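Local coordinates for protein complement factor MASP-3 (Homo sapiens, PDB 3DEM) that binds mannan-binding lectin and ficolins through its calcium-binding CUB1-EGF-CUB2 region, as part of a probable serine protease of the complement system, at residues Leu132-His136 / Asn159-Arg163; Phe183-Tyr187 / Arg269-Leu273; Cys193-Leu199 / His254-Phe260; Phe213-Asp217 / Phe240-Pro246. All blocks are in the same frame, centred on the assembly; numbering follows the deposited sequence.

Contact 1 (Leu132-His136 / Asn159-Arg163). With NAG (2-acetamido-2-deoxy-beta-D-glucopyranose), chain C.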
# COMPACT_ATOMS: atom_id res chain seq x y z
N LEU A 132 12.83 15.40 -14.22
CA LEU A 132 12.35 14.08 -14.63
C LEU A 132 11.18 13.58 -13.78
O LEU A 132 11.00 12.37 -13.62
CB LEU A 132 13.49 13.06 -14.61
CG LEU A 132 14.76 13.43 -15.38
CD1 LEU A 132 15.88 12.44 -15.09
CD2 LEU A 132 14.48 13.54 -16.88
N SER A 133 10.39 14.50 -13.24
CA SER A 133 9.15 14.14 -12.54
C SER A 133 7.97 14.77 -13.28
O SER A 133 8.17 15.57 -14.19
CB SER A 133 9.18 14.62 -11.09
OG SER A 133 9.27 16.03 -11.03
N CYS A 134 6.75 14.39 -12.90
CA CYS A 134 5.56 14.87 -13.61
C CYS A 134 5.47 16.39 -13.60
O CYS A 134 5.66 17.03 -12.56
CB CYS A 134 4.29 14.25 -13.02
SG CYS A 134 4.26 12.44 -13.07
N ASP A 135 5.18 16.97 -14.76
CA ASP A 135 5.05 18.42 -14.90
C ASP A 135 3.89 18.96 -14.06
O ASP A 135 4.06 19.90 -13.29
CB ASP A 135 4.88 18.78 -16.38
CG ASP A 135 4.99 20.27 -16.66
OD1 ASP A 135 5.32 21.05 -15.74
OD2 ASP A 135 4.75 20.66 -17.82
N HIS A 136 2.71 18.34 -14.19
CA HIS A 136 1.54 18.78 -13.43
C HIS A 136 1.15 17.78 -12.34
O HIS A 136 1.55 17.93 -11.18
CB HIS A 136 0.33 19.04 -14.35
CG HIS A 136 0.49 20.24 -15.22
ND1 HIS A 136 -0.43 20.58 -16.19
CD2 HIS A 136 1.46 21.18 -15.28
CE1 HIS A 136 -0.04 21.68 -16.81
NE2 HIS A 136 1.11 22.07 -16.28
N ASN A 159 5.48 11.52 -21.93
CA ASN A 159 4.58 11.00 -20.90
C ASN A 159 4.70 11.75 -19.59
O ASN A 159 4.32 11.25 -18.54
CB ASN A 159 4.84 9.51 -20.67
CG ASN A 159 4.44 8.66 -21.85
OD1 ASN A 159 3.44 8.92 -22.52
ND2 ASN A 159 5.22 7.62 -22.12
N ARG A 160 5.20 12.98 -19.65
CA ARG A 160 5.61 13.67 -18.44
C ARG A 160 5.24 15.15 -18.45
O ARG A 160 4.62 15.64 -17.51
CB ARG A 160 7.11 13.49 -18.26
CG ARG A 160 7.65 13.99 -16.95
CD ARG A 160 9.10 13.56 -16.77
NE ARG A 160 9.94 13.98 -17.88
CZ ARG A 160 10.48 15.19 -17.99
NH1 ARG A 160 10.25 16.10 -17.06
NH2 ARG A 160 11.26 15.49 -19.04
N THR A 161 5.62 15.86 -19.50
CA THR A 161 5.34 17.29 -19.58
C THR A 161 4.00 17.59 -20.25
O THR A 161 3.45 16.76 -20.98
CB THR A 161 6.49 18.08 -20.24
OG1 THR A 161 6.71 17.59 -21.57
CG2 THR A 161 7.76 17.93 -19.44
N CYS A 162 3.49 18.79 -19.99
CA CYS A 162 2.15 19.17 -20.41
C CYS A 162 2.17 20.36 -21.37
O CYS A 162 2.42 21.49 -20.96
CB CYS A 162 1.32 19.49 -19.17
SG CYS A 162 1.13 18.09 -18.03
N ARG A 163 1.89 20.09 -22.64
CA ARG A 163 1.90 21.12 -23.68
C ARG A 163 0.48 21.63 -23.94
O ARG A 163 -0.47 21.14 -23.35
CB ARG A 163 2.51 20.58 -24.97
CG ARG A 163 1.69 19.51 -25.67
CD ARG A 163 2.20 19.24 -27.08
NE ARG A 163 1.30 18.39 -27.85
CZ ARG A 163 0.25 18.83 -28.53
NH1 ARG A 163 -0.04 20.13 -28.55
NH2 ARG A 163 -0.52 17.97 -29.20
C1 NAG C . 4.62 6.79 -23.14
C2 NAG C . 5.99 6.11 -23.10
C3 NAG C . 5.92 4.78 -23.84
C4 NAG C . 4.91 3.95 -23.06
C5 NAG C . 3.56 4.65 -23.24
C6 NAG C . 2.38 3.86 -22.68
C7 NAG C . 8.24 7.03 -23.12
C8 NAG C . 9.22 7.93 -23.82
N2 NAG C . 7.02 6.97 -23.65
O3 NAG C . 7.18 4.14 -23.91
O4 NAG C . 4.90 2.60 -23.50
O5 NAG C . 3.61 5.94 -22.62
O6 NAG C . 1.23 4.68 -22.77
O7 NAG C . 8.57 6.38 -22.12
O HOH W 1 4.12 22.69 -18.99
O HOH W 2 2.52 15.88 -15.59

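Contact 2 (Phe183-Tyr187 / Arg269-Leu273)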
# COMPACT_ATOMS: atom_id res chain seq x y z
N PHE A 183 0.28 33.95 -20.38
CA PHE A 183 1.05 35.13 -19.97
C PHE A 183 0.27 35.97 -18.97
O PHE A 183 -0.92 36.20 -19.15
CB PHE A 183 1.40 35.99 -21.20
CG PHE A 183 2.15 37.26 -20.87
CD1 PHE A 183 3.53 37.26 -20.77
CD2 PHE A 183 1.46 38.45 -20.65
CE1 PHE A 183 4.23 38.41 -20.46
CE2 PHE A 183 2.15 39.62 -20.33
CZ PHE A 183 3.55 39.59 -20.25
N PRO A 184 0.96 36.47 -17.92
CA PRO A 184 2.37 36.30 -17.60
C PRO A 184 2.66 35.16 -16.61
O PRO A 184 3.67 35.19 -15.91
CB PRO A 184 2.73 37.63 -16.96
CG PRO A 184 1.46 38.02 -16.21
CD PRO A 184 0.30 37.35 -16.93
N ASN A 185 1.78 34.16 -16.56
CA ASN A 185 2.10 32.94 -15.82
C ASN A 185 3.08 32.11 -16.63
O ASN A 185 3.23 32.32 -17.83
CB ASN A 185 0.82 32.16 -15.51
CG ASN A 185 -0.17 32.96 -14.70
OD1 ASN A 185 0.09 33.28 -13.54
ND2 ASN A 185 -1.30 33.31 -15.30
N PRO A 186 3.79 31.17 -15.98
CA PRO A 186 4.74 30.33 -16.71
C PRO A 186 4.13 29.74 -17.99
O PRO A 186 3.07 29.13 -17.93
CB PRO A 186 5.07 29.22 -15.71
CG PRO A 186 4.89 29.87 -14.37
CD PRO A 186 3.76 30.85 -14.54
N TYR A 187 4.79 29.92 -19.13
CA TYR A 187 4.29 29.32 -20.37
C TYR A 187 4.46 27.80 -20.39
O TYR A 187 5.40 27.27 -19.79
CB TYR A 187 4.94 29.96 -21.60
CG TYR A 187 6.45 30.00 -21.61
CD1 TYR A 187 7.20 28.88 -21.97
CD2 TYR A 187 7.13 31.17 -21.32
CE1 TYR A 187 8.59 28.92 -22.01
CE2 TYR A 187 8.52 31.23 -21.36
CZ TYR A 187 9.24 30.10 -21.70
OH TYR A 187 10.62 30.17 -21.72
N ARG A 269 8.17 33.21 -17.55
CA ARG A 269 6.85 33.86 -17.64
C ARG A 269 6.39 34.23 -19.06
O ARG A 269 5.20 34.46 -19.29
CB ARG A 269 6.80 35.08 -16.71
CG ARG A 269 7.09 34.73 -15.26
CD ARG A 269 7.00 35.93 -14.35
NE ARG A 269 5.60 36.29 -14.08
CZ ARG A 269 5.22 37.18 -13.17
NH1 ARG A 269 6.13 37.82 -12.43
NH2 ARG A 269 3.93 37.44 -12.99
N GLY A 270 7.32 34.28 -20.01
CA GLY A 270 6.96 34.49 -21.40
C GLY A 270 7.05 35.93 -21.88
O GLY A 270 7.97 36.67 -21.51
N TRP A 271 6.09 36.33 -22.70
CA TRP A 271 6.20 37.56 -23.47
C TRP A 271 4.85 38.06 -23.96
O TRP A 271 3.87 37.31 -24.04
CB TRP A 271 7.12 37.35 -24.68
CG TRP A 271 6.70 36.19 -25.55
CD1 TRP A 271 7.11 34.89 -25.44
CD2 TRP A 271 5.77 36.23 -26.65
NE1 TRP A 271 6.50 34.11 -26.41
CE2 TRP A 271 5.68 34.91 -27.16
CE3 TRP A 271 5.01 37.24 -27.24
CZ2 TRP A 271 4.85 34.58 -28.24
CZ3 TRP A 271 4.20 36.92 -28.32
CH2 TRP A 271 4.13 35.60 -28.81
N ARG A 272 4.81 39.34 -24.30
CA ARG A 272 3.63 39.98 -24.83
C ARG A 272 4.06 40.99 -25.88
O ARG A 272 5.06 41.69 -25.71
CB ARG A 272 2.86 40.69 -23.72
CG ARG A 272 1.84 41.71 -24.21
CD ARG A 272 1.18 42.46 -23.07
NE ARG A 272 0.43 43.61 -23.57
CZ ARG A 272 -0.87 43.83 -23.34
NH1 ARG A 272 -1.58 42.98 -22.59
NH2 ARG A 272 -1.45 44.91 -23.84
N LEU A 273 3.32 41.07 -26.97
CA LEU A 273 3.58 42.11 -27.95
C LEU A 273 2.28 42.71 -28.42
O LEU A 273 1.21 42.09 -28.32
CB LEU A 273 4.41 41.58 -29.12
CG LEU A 273 3.82 40.56 -30.10
CD1 LEU A 273 2.92 41.25 -31.14
CD2 LEU A 273 4.94 39.80 -30.79

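Contact 3 (Cys193-Leu199 / His254-Phe260)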
# COMPACT_ATOMS: atom_id res chain seq x y z
N CYS A 193 3.98 27.16 -30.75
CA CYS A 193 2.90 28.10 -31.04
C CYS A 193 3.14 28.86 -32.32
O CYS A 193 4.22 29.42 -32.53
CB CYS A 193 2.75 29.10 -29.88
SG CYS A 193 2.59 28.32 -28.27
N LEU A 194 2.13 28.88 -33.18
CA LEU A 194 2.17 29.62 -34.43
C LEU A 194 1.13 30.73 -34.39
O LEU A 194 -0.08 30.46 -34.40
CB LEU A 194 1.88 28.70 -35.62
CG LEU A 194 2.83 27.51 -35.81
CD1 LEU A 194 2.28 26.51 -36.83
CD2 LEU A 194 4.23 27.96 -36.23
N TYR A 195 1.60 31.98 -34.30
CA TYR A 195 0.73 33.14 -34.33
C TYR A 195 0.83 33.82 -35.69
O TYR A 195 1.93 34.16 -36.14
CB TYR A 195 1.12 34.13 -33.24
CG TYR A 195 1.20 33.52 -31.86
CD1 TYR A 195 0.08 33.42 -31.05
CD2 TYR A 195 2.42 33.05 -31.35
CE1 TYR A 195 0.16 32.87 -29.78
CE2 TYR A 195 2.51 32.50 -30.10
CZ TYR A 195 1.38 32.41 -29.32
OH TYR A 195 1.47 31.86 -28.06
N THR A 196 -0.31 34.04 -36.32
CA THR A 196 -0.33 34.57 -37.68
C THR A 196 -1.06 35.89 -37.81
O THR A 196 -2.25 35.99 -37.47
CB THR A 196 -0.96 33.55 -38.64
OG1 THR A 196 -0.34 32.28 -38.44
CG2 THR A 196 -0.78 33.97 -40.09
N ILE A 197 -0.35 36.91 -38.29
CA ILE A 197 -0.96 38.20 -38.56
C ILE A 197 -1.13 38.30 -40.07
O ILE A 197 -0.17 38.14 -40.83
CB ILE A 197 -0.10 39.37 -38.03
CG1 ILE A 197 0.18 39.20 -36.53
CG2 ILE A 197 -0.78 40.72 -38.31
CD1 ILE A 197 1.20 40.17 -35.98
N GLU A 198 -2.37 38.52 -40.51
CA GLU A 198 -2.66 38.66 -41.93
C GLU A 198 -3.50 39.91 -42.16
O GLU A 198 -4.69 39.92 -41.83
CB GLU A 198 -3.44 37.45 -42.44
CG GLU A 198 -2.64 36.17 -42.50
CD GLU A 198 -2.31 35.77 -43.92
OE1 GLU A 198 -2.48 36.62 -44.83
OE2 GLU A 198 -1.90 34.59 -44.12
N LEU A 199 -2.90 40.94 -42.74
CA LEU A 199 -3.65 42.13 -43.12
C LEU A 199 -3.79 42.22 -44.63
O LEU A 199 -3.17 41.45 -45.36
CB LEU A 199 -2.95 43.39 -42.62
CG LEU A 199 -2.47 43.38 -41.17
CD1 LEU A 199 -1.67 44.64 -40.90
CD2 LEU A 199 -3.63 43.25 -40.19
N HIS A 254 2.35 42.97 -44.86
CA HIS A 254 1.00 42.91 -44.34
C HIS A 254 0.77 41.59 -43.62
O HIS A 254 -0.29 41.38 -43.02
CB HIS A 254 -0.02 43.08 -45.45
CG HIS A 254 0.10 42.06 -46.53
ND1 HIS A 254 -0.44 40.79 -46.42
CD2 HIS A 254 0.69 42.11 -47.74
CE1 HIS A 254 -0.17 40.11 -47.51
NE2 HIS A 254 0.51 40.88 -48.34
N SER A 255 1.75 40.70 -43.69
CA SER A 255 1.64 39.41 -43.02
C SER A 255 2.91 39.02 -42.28
O SER A 255 4.02 39.22 -42.77
CB SER A 255 1.28 38.32 -44.03
OG SER A 255 2.33 38.17 -44.97
N VAL A 256 2.73 38.45 -41.09
CA VAL A 256 3.83 38.10 -40.22
C VAL A 256 3.54 36.78 -39.52
O VAL A 256 2.41 36.52 -39.11
CB VAL A 256 4.05 39.20 -39.14
CG1 VAL A 256 5.13 38.77 -38.16
CG2 VAL A 256 4.41 40.54 -39.79
N LEU A 257 4.57 35.94 -39.39
CA LEU A 257 4.45 34.73 -38.59
C LEU A 257 5.36 34.79 -37.38
O LEU A 257 6.55 35.07 -37.49
CB LEU A 257 4.77 33.49 -39.42
CG LEU A 257 4.87 32.20 -38.59
CD1 LEU A 257 3.48 31.71 -38.15
CD2 LEU A 257 5.61 31.11 -39.35
N ILE A 258 4.78 34.52 -36.21
CA ILE A 258 5.55 34.43 -34.98
C ILE A 258 5.52 32.97 -34.53
O ILE A 258 4.45 32.39 -34.32
CB ILE A 258 4.96 35.33 -33.88
CG1 ILE A 258 4.96 36.79 -34.33
CG2 ILE A 258 5.75 35.18 -32.59
CD1 ILE A 258 3.81 37.60 -33.78
N LEU A 259 6.70 32.38 -34.41
CA LEU A 259 6.85 31.04 -33.89
C LEU A 259 7.45 31.09 -32.49
O LEU A 259 8.50 31.71 -32.28
CB LEU A 259 7.72 30.19 -34.82
CG LEU A 259 7.98 28.73 -34.38
CD1 LEU A 259 8.16 27.80 -35.58
CD2 LEU A 259 9.18 28.64 -33.45
N PHE A 260 6.77 30.47 -31.54
CA PHE A 260 7.27 30.37 -30.18
C PHE A 260 7.49 28.91 -29.80
O PHE A 260 6.55 28.12 -29.76
CB PHE A 260 6.32 31.05 -29.18
CG PHE A 260 6.79 30.98 -27.75
CD1 PHE A 260 8.10 31.31 -27.42
CD2 PHE A 260 5.92 30.60 -26.74
CE1 PHE A 260 8.54 31.25 -26.10
CE2 PHE A 260 6.34 30.54 -25.42
CZ PHE A 260 7.66 30.86 -25.10

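Contact 4 (Phe213-Asp217 / Phe240-Pro246). With CA (calcium ion), chain F.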
# COMPACT_ATOMS: atom_id res chain seq x y z
N PHE A 213 9.22 40.34 -20.21
CA PHE A 213 9.82 39.48 -21.22
C PHE A 213 10.77 38.50 -20.54
O PHE A 213 11.78 38.90 -19.95
CB PHE A 213 10.56 40.31 -22.27
CG PHE A 213 11.02 39.51 -23.46
CD1 PHE A 213 10.20 39.37 -24.57
CD2 PHE A 213 12.26 38.91 -23.47
CE1 PHE A 213 10.61 38.64 -25.68
CE2 PHE A 213 12.69 38.17 -24.57
CZ PHE A 213 11.86 38.04 -25.68
N ASP A 214 10.43 37.22 -20.59
CA ASP A 214 11.15 36.21 -19.82
C ASP A 214 11.10 34.88 -20.56
O ASP A 214 10.16 34.10 -20.40
CB ASP A 214 10.56 36.10 -18.42
CG ASP A 214 11.22 35.02 -17.57
OD1 ASP A 214 12.31 34.53 -17.92
OD2 ASP A 214 10.63 34.68 -16.52
N ILE A 215 12.11 34.65 -21.39
CA ILE A 215 12.26 33.41 -22.14
C ILE A 215 13.58 32.77 -21.73
O ILE A 215 14.62 33.43 -21.76
CB ILE A 215 12.23 33.65 -23.66
CG1 ILE A 215 10.95 34.41 -24.05
CG2 ILE A 215 12.32 32.33 -24.43
CD1 ILE A 215 10.75 34.56 -25.55
N GLU A 216 13.54 31.51 -21.33
CA GLU A 216 14.74 30.80 -20.89
C GLU A 216 15.87 30.98 -21.90
O GLU A 216 15.67 30.83 -23.11
CB GLU A 216 14.43 29.32 -20.71
CG GLU A 216 15.48 28.55 -19.92
CD GLU A 216 15.23 27.06 -19.92
OE1 GLU A 216 14.24 26.62 -20.54
OE2 GLU A 216 16.04 26.31 -19.33
N ASP A 217 17.06 31.30 -21.41
CA ASP A 217 18.22 31.42 -22.28
C ASP A 217 19.46 30.76 -21.69
O ASP A 217 19.40 30.15 -20.62
CB ASP A 217 18.49 32.89 -22.64
CG ASP A 217 18.99 33.71 -21.46
OD1 ASP A 217 19.04 33.19 -20.32
OD2 ASP A 217 19.35 34.89 -21.67
N PHE A 240 14.91 34.77 -30.65
CA PHE A 240 14.93 35.70 -29.53
C PHE A 240 14.63 34.97 -28.24
O PHE A 240 13.71 34.14 -28.17
CB PHE A 240 13.90 36.82 -29.73
CG PHE A 240 14.10 37.63 -30.98
CD1 PHE A 240 13.15 37.61 -31.99
CD2 PHE A 240 15.25 38.39 -31.15
CE1 PHE A 240 13.33 38.35 -33.15
CE2 PHE A 240 15.44 39.13 -32.31
CZ PHE A 240 14.48 39.11 -33.31
N CYS A 241 15.41 35.28 -27.21
CA CYS A 241 15.18 34.72 -25.88
C CYS A 241 15.78 35.67 -24.85
O CYS A 241 16.27 36.75 -25.20
CB CYS A 241 15.80 33.33 -25.77
SG CYS A 241 17.57 33.30 -26.09
N GLY A 242 15.72 35.29 -23.58
CA GLY A 242 16.34 36.09 -22.52
C GLY A 242 15.39 36.99 -21.74
O GLY A 242 14.18 36.80 -21.77
N GLU A 243 15.97 37.97 -21.06
CA GLU A 243 15.23 38.86 -20.17
C GLU A 243 14.97 40.22 -20.79
O GLU A 243 14.29 41.06 -20.22
CB GLU A 243 15.99 39.05 -18.86
CG GLU A 243 16.13 37.76 -18.05
CD GLU A 243 17.25 37.83 -17.03
OE1 GLU A 243 17.28 38.80 -16.24
OE2 GLU A 243 18.10 36.91 -17.01
N LYS A 244 15.52 40.43 -21.98
CA LYS A 244 15.43 41.71 -22.67
C LYS A 244 14.77 41.49 -24.02
O LYS A 244 15.27 40.74 -24.86
CB LYS A 244 16.83 42.29 -22.86
CG LYS A 244 16.87 43.66 -23.50
CD LYS A 244 17.03 44.75 -22.46
CE LYS A 244 17.40 46.08 -23.10
NZ LYS A 244 16.36 46.52 -24.07
N ALA A 245 13.64 42.15 -24.23
CA ALA A 245 12.89 42.00 -25.48
C ALA A 245 13.64 42.65 -26.64
O ALA A 245 14.37 43.62 -26.44
CB ALA A 245 11.50 42.61 -25.34
N PRO A 246 13.47 42.10 -27.86
CA PRO A 246 14.07 42.77 -29.01
C PRO A 246 13.46 44.16 -29.18
O PRO A 246 12.35 44.41 -28.72
CB PRO A 246 13.70 41.87 -30.19
CG PRO A 246 12.62 40.96 -29.70
CD PRO A 246 12.76 40.87 -28.22
CA CA F . 12.15 26.10 -21.21
O HOH W 3 9.88 25.47 -21.61
O HOH W 4 11.20 27.65 -19.64

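Contact 1 (Leu132-His136 / Asn159-Arg163)
A chi1 of -170° swings the Asp135 carboxylate along the 159-163 backbone, and OD2 receives Cys162 N at 3.1 Å on the lone pair facing away from OD1. The other oxygen, OD1, pairs with Lys189. The main chain of the same residue adds a second link: Asp135 N donates to Arg160 O at 3.1 Å, from 41° outside the carbonyl plane. A water joins that carbonyl to His136 N. Next in line, the His136 ring turns a face to the cystine. Cys162 SG sits 3.8 Å from the ring centroid and CB 3.7 Å, a sulfur-aromatic contact beside a CH-pi one, while the ring's ND1 is hydrogen-bonded to Arg150 N. At the other end the bent Arg160 chain passes Ser133, with CG 3.2 Å from Ser133 O. Thr161 CG2 and Leu132 CD2 flank opposite faces of its guanidinium, both toward the rim. Asn159 carries an N-linked sugar through ND2. Disulfides Cys134-Cys147 and Cys149-Cys162 fasten both segments to intervening chain, the small cystine-rich framework of a calcium-binding EGF-like domain.

Contact 2 (Phe183-Tyr187 / Arg269-Leu273)
Loop 183-187, which enters Pro184 through a cis peptide, runs up against the chain leading into strand 272-277, with Pro186 CA and Arg269 CA just 4.2 Å apart. There Gly270 adopts a positive phi (96°), and its backbone fits against the edge of the Tyr187 ring, where CD2 comes within 3.3 Å of Gly270 CA. Tyr187 reaches this place with CG between its backbone N and carbonyl carbon (chi1 53°), and its OH is hydrogen-bonded to Asp226, a calcium ligand. Phe183 is contacted on both faces. Pro184 CB lies over the centre of one ring face; on the opposite face Arg272 CB stands 3.9 Å from the centroid in a CH-pi contact, while CD1 approaches Trp271 O at 3.3 Å. The rest of the Arg272 chain runs on in extended form to a salt bridge with Glu210. The one hydrogen bond between the two segments comes from Arg269, whose chain bends at chi3 and returns NE to Pro184 O at 2.9 Å. This bond is nearly straight, at 169°, and the carbonyl oxygen lies close to the guanidinium plane. The chemistry is therefore divided: a single side-chain to backbone bond holds Pro184, whereas Phe183 and Tyr187 rest their rings on backbone and aliphatic carbon of 269-272 in this CUB domain.

Contact 3 (Cys193-Leu199 / His254-Phe260)
Leu199 N donates to His254 O at 2.7 Å, the shortest bond at the end of a ladder that pairs strands 192-198 and 255-261. These are neighbours in one of the two four-stranded antiparallel sheets of the second CUB domain; the axes of 193-198 and 255-260 run 4.7 Å apart at 173°. Cys193 with Phe260, Tyr195 with Ile258 and Ile197 with Val256 are hydrogen-bonded pairs, each closed by two 2.9 Å bonds between N and O. In the alternate pairs CA-H groups approach the same carbonyls, as where Ser255 CA meets Ile197 O at 3.1 Å. Side chains alternate between two unlike faces. Cys193, Tyr195, Ile197, Val256, Ile258 and Phe260 point into the sandwich, where Ile197 and Val256 meet Val205 of the facing sheet and Cys193 is bridged to Cys166. The Tyr195 ring lies alongside the Phe260 side chain, presenting its edge to Phe260 CB and to Ile258 O. Trp271, close to strand 272-277 of the facing sheet, meets both rings. The reverse face carries Leu194, Thr196, Glu198, Ser255, Leu257 and Leu259, all less buried. On it Leu194 and Leu259 lie side by side and point the same way, CD2 of the first 4.0 Å from CD1 of the second. A chi1 of 171° carries Leu257 CD1 across the strand gap to 3.5 Å from Tyr195 O and 3.9 Å from Thr196 OG1.

Contact 4 (Phe213-Asp217 / Phe240-Pro246)
Ile215 and Gly242 exchange two backbone hydrogen bonds, N to O in each direction, forming a single antiparallel bridge between two loops. Ile215 N points straight at Gly242 O, 3.0 Å away with an angle of 179°; the return bond, Gly242 N to Ile215 O, is 2.8 Å but bent to 140°. Asp214 and Glu216 find partners outside the two loops. Asp214 uses its backbone N on Gly270 O and its OD2 on Arg269 N, and Glu216 N is hydrogen-bonded to Tyr187 OH. The Glu216 side chain, extended beyond CG, puts OE1 on a calcium ion, which Asp226, Asp263, Ser265 and two waters also bind. This is the calcium site at one end of the second CUB domain, a beta-sandwich in which the two loops described here follow strands 205-209 and 235-240. Apolar contacts flank the bridge. Phe213 lays one ring face on Ala245, whose CA stands 3.6 Å above it, almost over the centre. Cys241 O is at the edge of that ring, and Pro246 CD lies 3.9 Å from Phe213 CZ. Ile215 CG2 rests against Cys241 CB, also at 3.9 Å. Beyond the bridge in sequence, Asp217 packs CB against Cys241 SG, the sulfur bonded to Cys223, while its OD2 approaches Gly242 CA at 3.4 Å.

In the fold
Contact 1 belongs to the EGF-like domain and comes first along the chain; contacts 2, 3 and 4 all lie in the second CUB domain, where 183-187 and 269-273 bracket the segments of the other two. Contact 1 is centred about 19 Å from contact 2 and touches none of the three, yet Asp135 reaches Lys189 of the CUB domain, so it lies near the junction of the two domains. Contact 2 and contact 4 are only about 11 Å apart between centres and meet beside the calcium site. Contact 3, in the sheet facing strand 272-277, meets contact 2 through Leu273 and Ile258 and contact 4 through Phe260 and Ile215. Sandwich core and metal-binding loops thus form one continuous unit.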